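Local coordinates for penaeus monodon metallodensovirus major capsid protein (Penaeus monodon metallodensovirus, PDB 6WH7) that forms the icosahedral shell of a shrimp parvovirus from sixty copies, probably enclosing and protecting the viral DNA genome, at residues 80-86 / 268-274. Numbering follows the deposited sequence.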
ATOM      1  N   MET A  80      89.014 -37.276 -39.842  1.00 18.28           N
ATOM      2  CA  MET A  80      87.719 -36.615 -39.913  1.00 18.28           C
ATOM      3  C   MET A  80      87.661 -35.753 -41.164  1.00 18.28           C
ATOM      4  O   MET A  80      88.685 -35.328 -41.694  1.00 18.28           O
ATOM      5  CB  MET A  80      87.475 -35.739 -38.686  1.00 18.99           C
ATOM      6  CG  MET A  80      88.277 -34.467 -38.722  1.00 18.99           C
ATOM      7  SD  MET A  80      88.440 -33.638 -37.154  1.00 18.99           S
ATOM      8  CE  MET A  80      89.928 -34.416 -36.585  1.00 18.99           C
ATOM      9  N   ILE A  81      86.447 -35.500 -41.635  1.00 15.83           N
ATOM     10  CA  ILE A  81      86.215 -34.549 -42.714  1.00 15.83           C
ATOM     11  C   ILE A  81      86.076 -33.164 -42.115  1.00 15.83           C
ATOM     12  O   ILE A  81      85.316 -32.960 -41.167  1.00 15.83           O
ATOM     13  CB  ILE A  81      84.963 -34.916 -43.525  1.00 16.30           C
ATOM     14  CG1 ILE A  81      85.161 -36.230 -44.256  1.00 16.30           C
ATOM     15  CG2 ILE A  81      84.648 -33.831 -44.523  1.00 16.30           C
ATOM     16  CD1 ILE A  81      86.234 -36.161 -45.273  1.00 16.30           C
ATOM     17  N   VAL A  82      86.806 -32.210 -42.669  1.00 14.97           N
ATOM     18  CA  VAL A  82      86.792 -30.834 -42.201  1.00 14.97           C
ATOM     19  C   VAL A  82      85.827 -30.061 -43.082  1.00 14.97           C
ATOM     20  O   VAL A  82      86.040 -29.953 -44.293  1.00 14.97           O
ATOM     21  CB  VAL A  82      88.197 -30.223 -42.247  1.00 14.99           C
ATOM     22  CG1 VAL A  82      88.170 -28.799 -41.768  1.00 14.99           C
ATOM     23  CG2 VAL A  82      89.142 -31.058 -41.426  1.00 14.99           C
ATOM     24  N   ILE A  83      84.760 -29.542 -42.492  1.00 13.51           N
ATOM     25  CA  ILE A  83      83.783 -28.795 -43.273  1.00 13.51           C
ATOM     26  C   ILE A  83      84.319 -27.379 -43.411  1.00 13.51           C
ATOM     27  O   ILE A  83      84.338 -26.633 -42.424  1.00 13.51           O
ATOM     28  CB  ILE A  83      82.400 -28.796 -42.608  1.00 12.94           C
ATOM     29  CG1 ILE A  83      82.002 -30.208 -42.191  1.00 12.94           C
ATOM     30  CG2 ILE A  83      81.367 -28.235 -43.546  1.00 12.94           C
ATOM     31  CD1 ILE A  83      82.011 -31.176 -43.286  1.00 12.94           C
ATOM     32  N   PRO A  84      84.741 -26.953 -44.588  1.00 13.21           N
ATOM     33  CA  PRO A  84      85.287 -25.602 -44.752  1.00 13.21           C
ATOM     34  C   PRO A  84      84.178 -24.560 -44.775  1.00 13.21           C
ATOM     35  O   PRO A  84      84.115 -23.713 -45.664  1.00 13.21           O
ATOM     36  CB  PRO A  84      86.012 -25.693 -46.094  1.00 13.79           C
ATOM     37  CG  PRO A  84      85.233 -26.674 -46.841  1.00 13.79           C
ATOM     38  CD  PRO A  84      84.706 -27.674 -45.867  1.00 13.79           C
ATOM     39  N   TRP A  85      83.300 -24.620 -43.789  1.00 12.30           N
ATOM     40  CA  TRP A  85      82.098 -23.811 -43.796  1.00 12.30           C
ATOM     41  C   TRP A  85      82.367 -22.417 -43.276  1.00 12.30           C
ATOM     42  O   TRP A  85      81.452 -21.596 -43.237  1.00 12.30           O
ATOM     43  CB  TRP A  85      81.025 -24.483 -42.948  1.00 11.50           C
ATOM     44  CG  TRP A  85      81.190 -24.238 -41.493  1.00 11.50           C
ATOM     45  CD1 TRP A  85      82.193 -24.673 -40.695  1.00 11.50           C
ATOM     46  CD2 TRP A  85      80.255 -23.581 -40.639  1.00 11.50           C
ATOM     47  NE1 TRP A  85      81.986 -24.257 -39.405  1.00 11.50           N
ATOM     48  CE2 TRP A  85      80.789 -23.595 -39.348  1.00 11.50           C
ATOM     49  CE3 TRP A  85      79.024 -22.955 -40.850  1.00 11.50           C
ATOM     50  CZ2 TRP A  85      80.136 -23.017 -38.274  1.00 11.50           C
ATOM     51  CZ3 TRP A  85      78.381 -22.387 -39.787  1.00 11.50           C
ATOM     52  CH2 TRP A  85      78.937 -22.417 -38.511  1.00 11.50           C
ATOM     53  N   ASN A  86      83.590 -22.146 -42.841  1.00 13.13           N
ATOM     54  CA  ASN A  86      83.992 -20.809 -42.454  1.00 13.13           C
ATOM     55  C   ASN A  86      84.681 -20.055 -43.574  1.00 13.13           C
ATOM     56  O   ASN A  86      85.131 -18.932 -43.358  1.00 13.13           O
ATOM     57  CB  ASN A  86      84.871 -20.847 -41.202  1.00 13.55           C
ATOM     58  CG  ASN A  86      86.089 -21.701 -41.364  1.00 13.55           C
ATOM     59  OD1 ASN A  86      86.156 -22.549 -42.244  1.00 13.55           O
ATOM     60  ND2 ASN A  86      87.076 -21.476 -40.514  1.00 13.55           N
ATOM     61  N   MET A 268      83.078 -18.881 -36.011  1.00 13.04           N
ATOM     62  CA  MET A 268      82.390 -20.124 -36.315  1.00 13.04           C
ATOM     63  C   MET A 268      83.195 -21.308 -35.828  1.00 13.04           C
ATOM     64  O   MET A 268      84.398 -21.386 -36.068  1.00 13.04           O
ATOM     65  CB  MET A 268      82.107 -20.259 -37.805  1.00 13.25           C
ATOM     66  CG  MET A 268      81.095 -19.269 -38.269  1.00 13.25           C
ATOM     67  SD  MET A 268      80.411 -19.641 -39.870  1.00 13.25           S
ATOM     68  CE  MET A 268      81.738 -19.144 -40.853  1.00 13.25           C
ATOM     69  N   ALA A 269      82.518 -22.222 -35.154  1.00 12.71           N
ATOM     70  CA  ALA A 269      83.157 -23.416 -34.646  1.00 12.71           C
ATOM     71  C   ALA A 269      83.489 -24.368 -35.783  1.00 12.71           C
ATOM     72  O   ALA A 269      82.895 -24.325 -36.863  1.00 12.71           O
ATOM     73  CB  ALA A 269      82.259 -24.105 -33.627  1.00 13.25           C
ATOM     74  N   GLY A 270      84.476 -25.224 -35.536  1.00 13.08           N
ATOM     75  CA  GLY A 270      84.859 -26.201 -36.535  1.00 13.08           C
ATOM     76  C   GLY A 270      83.779 -27.235 -36.699  1.00 13.08           C
ATOM     77  O   GLY A 270      83.295 -27.802 -35.716  1.00 13.08           O
ATOM     78  N   HIS A 271      83.369 -27.469 -37.934  1.00 12.58           N
ATOM     79  CA  HIS A 271      82.440 -28.543 -38.226  1.00 12.58           C
ATOM     80  C   HIS A 271      83.189 -29.688 -38.878  1.00 12.58           C
ATOM     81  O   HIS A 271      84.048 -29.479 -39.735  1.00 12.58           O
ATOM     82  CB  HIS A 271      81.279 -28.092 -39.101  1.00 11.16           C
ATOM     83  CG  HIS A 271      80.328 -27.176 -38.403  1.00 11.16           C
ATOM     84  ND1 HIS A 271      79.210 -26.662 -39.015  1.00 11.16           N
ATOM     85  CD2 HIS A 271      80.346 -26.656 -37.156  1.00 11.16           C
ATOM     86  CE1 HIS A 271      78.560 -25.892 -38.164  1.00 11.16           C
ATOM     87  NE2 HIS A 271      79.234 -25.865 -37.031  1.00 11.16           N
ATOM     88  N   TYR A 272      82.861 -30.893 -38.446  1.00 13.02           N
ATOM     89  CA  TYR A 272      83.653 -32.075 -38.719  1.00 13.02           C
ATOM     90  C   TYR A 272      82.716 -33.238 -38.961  1.00 13.02           C
ATOM     91  O   TYR A 272      81.708 -33.383 -38.269  1.00 13.02           O
ATOM     92  CB  TYR A 272      84.567 -32.380 -37.540  1.00 13.88           C
ATOM     93  CG  TYR A 272      85.577 -31.307 -37.253  1.00 13.88           C
ATOM     94  CD1 TYR A 272      86.548 -30.970 -38.173  1.00 13.88           C
ATOM     95  CD2 TYR A 272      85.498 -30.567 -36.094  1.00 13.88           C
ATOM     96  CE1 TYR A 272      87.455 -29.984 -37.908  1.00 13.88           C
ATOM     97  CE2 TYR A 272      86.389 -29.576 -35.829  1.00 13.88           C
ATOM     98  CZ  TYR A 272      87.364 -29.287 -36.736  1.00 13.88           C
ATOM     99  OH  TYR A 272      88.253 -28.287 -36.455  1.00 13.88           O
ATOM    100  N   LEU A 273      83.046 -34.056 -39.946  1.00 14.51           N
ATOM    101  CA  LEU A 273      82.333 -35.292 -40.199  1.00 14.51           C
ATOM    102  C   LEU A 273      83.246 -36.459 -39.880  1.00 14.51           C
ATOM    103  O   LEU A 273      84.442 -36.424 -40.171  1.00 14.51           O
ATOM    104  CB  LEU A 273      81.844 -35.371 -41.641  1.00 13.82           C
ATOM    105  CG  LEU A 273      80.772 -34.336 -41.944  1.00 13.82           C
ATOM    106  CD1 LEU A 273      80.380 -34.374 -43.389  1.00 13.82           C
ATOM    107  CD2 LEU A 273      79.576 -34.561 -41.064  1.00 13.82           C
ATOM    108  N   SER A 274      82.676 -37.490 -39.274  1.00 15.58           N
ATOM    109  CA  SER A 274      83.465 -38.602 -38.781  1.00 15.58           C
ATOM    110  C   SER A 274      82.572 -39.824 -38.724  1.00 15.58           C
ATOM    111  O   SER A 274      81.346 -39.719 -38.723  1.00 15.58           O
ATOM    112  CB  SER A 274      84.057 -38.284 -37.408  1.00 17.15           C
ATOM    113  OG  SER A 274      84.838 -39.353 -36.925  1.00 17.15           O
TER
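The indole of Trp85 lies between His271 and Met268. On one face the His271 imidazole stacks nearly parallel to the five-membered ring, with centroids 3.8 Å apart and planes at 10°. On the opposite face sits the sulfur of Met268, SD lying 3.5 Å from the centroid of the six-membered ring, a Met-aromatic contact. At the edge, Trp85 NE1 donates to Ala269 O at 2.7 Å. The acceptor lies in the indole plane. NE1 is almost in line with the C=O bond, but the N-H...O angle is 148°. This bond and the two covered faces probably fix the rotation of the indole. His271 ND1 is hydrogen-bonded to Tyr126 OH, which would help hold the imidazole flat against the indole. The Met268 chain bends at its last torsion (chi3 -76°) and brings CE against Asn86 CB.

The Tyr272 ring has Met80 SD over one face, 3.9 Å from its centroid, and Ile81 O at its edge. Val82 CG2 touches the same ring at CE1.

Strands 80-83 and 270-274 are neighbours in an antiparallel sheet of the capsid protein, consistent with the viral jelly roll of parvoviruses. Strands 189-191 and 157-162 flank the pair. Ile81 and Leu273 form a hydrogen-bonded pair: Ile81 N reaches Leu273 O at 2.6 Å, and Leu273 N returns to Ile81 O at 2.8 Å. Val82 and Tyr272 follow as a non-hydrogen-bonded pair. Ile81, Ile83, His271 and Leu273 project from the face opposite Val82 and Tyr272. There Ile83 CD1 packs on Leu273 CD1 at 3.6 Å, and Ile72 of strand 59-75 touches both Ile81 and Leu273.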